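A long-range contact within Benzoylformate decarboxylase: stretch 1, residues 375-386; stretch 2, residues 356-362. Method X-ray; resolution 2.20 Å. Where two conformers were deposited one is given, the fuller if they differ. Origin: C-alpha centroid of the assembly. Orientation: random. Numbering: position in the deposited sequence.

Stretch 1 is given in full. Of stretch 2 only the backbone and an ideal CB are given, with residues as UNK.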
# COMPACT_ATOMS: atom_id res chain seq x y z
N VAL B 375 25.49 15.43 -20.58
CA VAL B 375 24.24 15.28 -19.81
C VAL B 375 23.20 16.21 -20.43
O VAL B 375 23.48 17.39 -20.64
CB VAL B 375 24.43 15.62 -18.31
CG1 VAL B 375 23.09 15.57 -17.58
CG2 VAL B 375 25.41 14.66 -17.67
N MET B 376 22.00 15.70 -20.71
CA MET B 376 21.02 16.48 -21.46
C MET B 376 19.77 16.72 -20.64
O MET B 376 19.18 15.77 -20.12
CB MET B 376 20.60 15.73 -22.74
CG MET B 376 19.42 16.40 -23.49
SD MET B 376 19.94 18.02 -24.19
CE MET B 376 18.73 18.19 -25.52
N GLU B 377 19.35 17.98 -20.55
CA GLU B 377 18.11 18.35 -19.89
C GLU B 377 17.58 19.63 -20.51
O GLU B 377 17.60 20.69 -19.88
CB GLU B 377 18.34 18.54 -18.39
CG GLU B 377 17.06 18.57 -17.56
CD GLU B 377 17.27 18.09 -16.14
OE1 GLU B 377 17.28 18.93 -15.22
OE2 GLU B 377 17.42 16.86 -15.95
N SER B 378 17.17 19.55 -21.77
CA SER B 378 16.69 20.72 -22.50
C SER B 378 15.80 20.21 -23.61
O SER B 378 16.25 20.00 -24.74
CB SER B 378 17.86 21.52 -23.07
OG SER B 378 17.40 22.64 -23.80
N THR B 379 14.53 20.01 -23.29
CA THR B 379 13.63 19.29 -24.19
C THR B 379 13.35 20.06 -25.48
O THR B 379 13.20 19.45 -26.54
CB THR B 379 12.30 18.98 -23.50
OG1 THR B 379 11.83 20.17 -22.87
CG2 THR B 379 12.50 17.89 -22.43
N SER B 380 13.32 21.39 -25.39
CA SER B 380 13.12 22.21 -26.58
C SER B 380 14.34 22.12 -27.52
O SER B 380 14.26 22.59 -28.64
CB SER B 380 12.80 23.68 -26.23
OG SER B 380 13.86 24.31 -25.54
N THR B 381 15.45 21.52 -27.08
CA THR B 381 16.62 21.46 -27.96
C THR B 381 17.14 20.06 -28.30
O THR B 381 18.30 19.90 -28.69
CB THR B 381 17.77 22.38 -27.46
OG1 THR B 381 18.34 21.85 -26.27
CG2 THR B 381 17.24 23.79 -27.18
N MET B 382 16.28 19.05 -28.20
CA MET B 382 16.71 17.70 -28.57
C MET B 382 17.20 17.60 -30.03
O MET B 382 18.17 16.90 -30.32
CB MET B 382 15.59 16.69 -28.31
CG MET B 382 15.45 16.30 -26.82
SD MET B 382 16.83 15.36 -26.12
CE MET B 382 16.74 13.76 -26.95
N LEU B 383 16.54 18.32 -30.93
CA LEU B 383 16.94 18.28 -32.35
C LEU B 383 18.36 18.79 -32.51
O LEU B 383 19.15 18.19 -33.24
CB LEU B 383 15.99 19.10 -33.24
CG LEU B 383 16.41 19.26 -34.71
CD1 LEU B 383 16.65 17.91 -35.41
CD2 LEU B 383 15.40 20.12 -35.51
N ASP B 384 18.71 19.85 -31.77
CA ASP B 384 20.05 20.43 -31.83
C ASP B 384 21.13 19.50 -31.31
O ASP B 384 22.24 19.44 -31.84
CB ASP B 384 20.08 21.77 -31.09
CG ASP B 384 19.00 22.72 -31.60
OD1 ASP B 384 18.94 22.95 -32.83
OD2 ASP B 384 18.17 23.19 -30.81
N LEU B 385 20.81 18.77 -30.25
CA LEU B 385 21.75 17.80 -29.70
C LEU B 385 21.97 16.71 -30.74
O LEU B 385 23.10 16.31 -31.01
CB LEU B 385 21.18 17.20 -28.41
CG LEU B 385 21.73 15.83 -27.98
CD1 LEU B 385 22.98 16.04 -27.18
CD2 LEU B 385 20.67 15.05 -27.18
N PHE B 386 20.87 16.22 -31.31
CA PHE B 386 20.95 15.18 -32.32
C PHE B 386 21.80 15.63 -33.53
O PHE B 386 22.67 14.90 -34.03
CB PHE B 386 19.53 14.77 -32.75
CG PHE B 386 19.49 13.87 -33.96
CD1 PHE B 386 19.83 12.52 -33.86
CD2 PHE B 386 19.12 14.37 -35.21
CE1 PHE B 386 19.80 11.69 -34.97
CE2 PHE B 386 19.09 13.54 -36.33
CZ PHE B 386 19.44 12.19 -36.21
N UNK B 356 20.17 31.33 -31.65
CA UNK B 356 19.40 30.12 -31.82
C UNK B 356 20.05 28.98 -31.01
O UNK B 356 21.26 28.98 -30.78
CB UNK B 356 19.30 29.76 -33.30
N UNK B 357 19.26 28.01 -30.59
CA UNK B 357 19.86 26.82 -29.99
C UNK B 357 20.77 26.09 -31.00
O UNK B 357 21.75 25.43 -30.64
CB UNK B 357 18.77 25.88 -29.48
N UNK B 358 20.44 26.22 -32.28
CA UNK B 358 21.29 25.67 -33.33
C UNK B 358 22.71 26.25 -33.29
O UNK B 358 23.70 25.51 -33.40
CB UNK B 358 20.66 25.93 -34.70
N UNK B 359 22.83 27.57 -33.09
CA UNK B 359 24.14 28.20 -32.91
C UNK B 359 24.86 27.63 -31.71
O UNK B 359 26.05 27.32 -31.78
CB UNK B 359 23.99 29.72 -32.76
N UNK B 360 24.16 27.51 -30.58
CA UNK B 360 24.76 27.06 -29.33
C UNK B 360 25.37 25.68 -29.46
O UNK B 360 26.49 25.44 -29.04
CB UNK B 360 23.72 27.06 -28.21
N UNK B 361 24.60 24.74 -30.02
CA UNK B 361 25.10 23.36 -30.13
C UNK B 361 26.23 23.20 -31.13
O UNK B 361 27.11 22.36 -30.95
CB UNK B 361 23.96 22.42 -30.52
N UNK B 362 26.24 24.02 -32.18
CA UNK B 362 27.35 23.93 -33.14
C UNK B 362 28.61 24.42 -32.51
O UNK B 362 29.65 23.78 -32.61
CB UNK B 362 27.06 24.73 -34.41

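Stretch 2 is a helix that begins at 357, and its axis passes 9.0 Å from that of helix 382-386, the two running in broadly the same direction at 33°. What stretch 1 offers is a carboxylate, that of Asp384, a hydroxyl-lined corner at Ser378 and Thr381, and the backbone of Asp384 and Leu385.

Position 356 lies just before the first helical turn, with phi/psi of -70/153, and its CB has nothing of stretch 1 within 5.5 Å. Contact therefore asks nothing of it, but the helix start does: the first amides lack acceptors, so Ser, Thr, Asp or Asn would suit. The residue is Thr356, whose OG1 accepts from the backbone N of 359 at 2.9 Å, a capping bond.

Position 357 points toward stretch 1 in tight quarters. Its ideal CB is 3.1 Å from Asp384 OD2 and 3.5 Å from Thr381 CG2, which leaves little room for bulk and places a carboxylate oxygen beside the first side-chain atom. A small residue is favored, Gly or Ala by size, Ser if the acceptor is to be used; an acidic side chain would bring like charges together. The residue is Ser357. With chi1 in p, its OG donates to Asp384 OD2 at 2.6 Å, a short bond, while Ser357 CB packs against Thr381 CG2 at 3.4 Å.

Position 358 points sideways, its ideal CB 3.9 Å from Asp384 OD1. A polar side chain suits a site beside a carboxylate: Asn, Gln, Ser, or a basic residue. Asn358 occupies it, with chi1 in t. Its closest approach is through the backbone, CA to Asp384 OD1 at 3.6 Å, and its amide oxygen works through a water whose O donates to Asn358 OD1 at 2.5 Å and to Asp384 OD1 at 2.6 Å. One water thus joins two acceptors, neither of which could donate to the other.

Position 359 points away and position 360 sideways, and neither ideal CB has an atom of stretch 1 within 5.5 Å, so many helix-compatible residues would fit. They are Ala359 and Val360.

Position 361, one turn after 357, again points toward stretch 1. Its ideal CB is 3.7 Å from Asp384 O and 4.8 Å from Leu385 N, and beyond it a path runs along the backbone to the hydroxyls of Ser378 and Thr381. A long, flat side chain could cover that backbone; Phe, Leu or Met could fill part of the space, but a hydroxyl at the tip could also bond to Thr381 OG1. The residue is Tyr361. One face of its ring lies against Leu385 N and Asp384 C, with Tyr361 CD2 3.4 Å from Asp384 CB and CE1 3.8 Å from Leu385 CB. At the far end, Tyr361 OH and Thr381 OG1 share a hydrogen bond of 2.8 Å, and Met376 SD is 3.6 Å from the same OH.

Position 362 points sideways with no neighbor in stretch 1, so a polar residue is as suitable as any. Glu362 is extended, and its end leads away.

Stretch 2 356-362: TSNAVYE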
# COMPACT_ATOMS: atom_id res chain seq x y z
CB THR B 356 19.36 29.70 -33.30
OG1 THR B 356 20.70 29.47 -33.75
CG2 THR B 356 18.73 30.79 -34.16
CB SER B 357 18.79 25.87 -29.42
OG SER B 357 17.70 25.72 -30.32
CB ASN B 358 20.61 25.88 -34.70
CG ASN B 358 21.40 25.25 -35.83
OD1 ASN B 358 21.62 24.04 -35.86
ND2 ASN B 358 21.85 26.08 -36.78
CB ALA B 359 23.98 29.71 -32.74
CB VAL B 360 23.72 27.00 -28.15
CG1 VAL B 360 24.36 26.38 -26.90
CG2 VAL B 360 23.15 28.35 -27.86
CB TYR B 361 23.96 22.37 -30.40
CG TYR B 361 23.17 22.02 -29.16
CD1 TYR B 361 23.44 20.85 -28.44
CD2 TYR B 361 22.17 22.87 -28.68
CE1 TYR B 361 22.71 20.54 -27.27
CE2 TYR B 361 21.45 22.57 -27.53
CZ TYR B 361 21.72 21.41 -26.83
OH TYR B 361 20.97 21.14 -25.71
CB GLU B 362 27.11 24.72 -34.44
CG GLU B 362 28.32 24.54 -35.39
CD GLU B 362 28.21 25.32 -36.69
OE1 GLU B 362 27.24 26.11 -36.85
OE2 GLU B 362 29.11 25.14 -37.53
O HOH W 1 20.28 22.10 -34.89
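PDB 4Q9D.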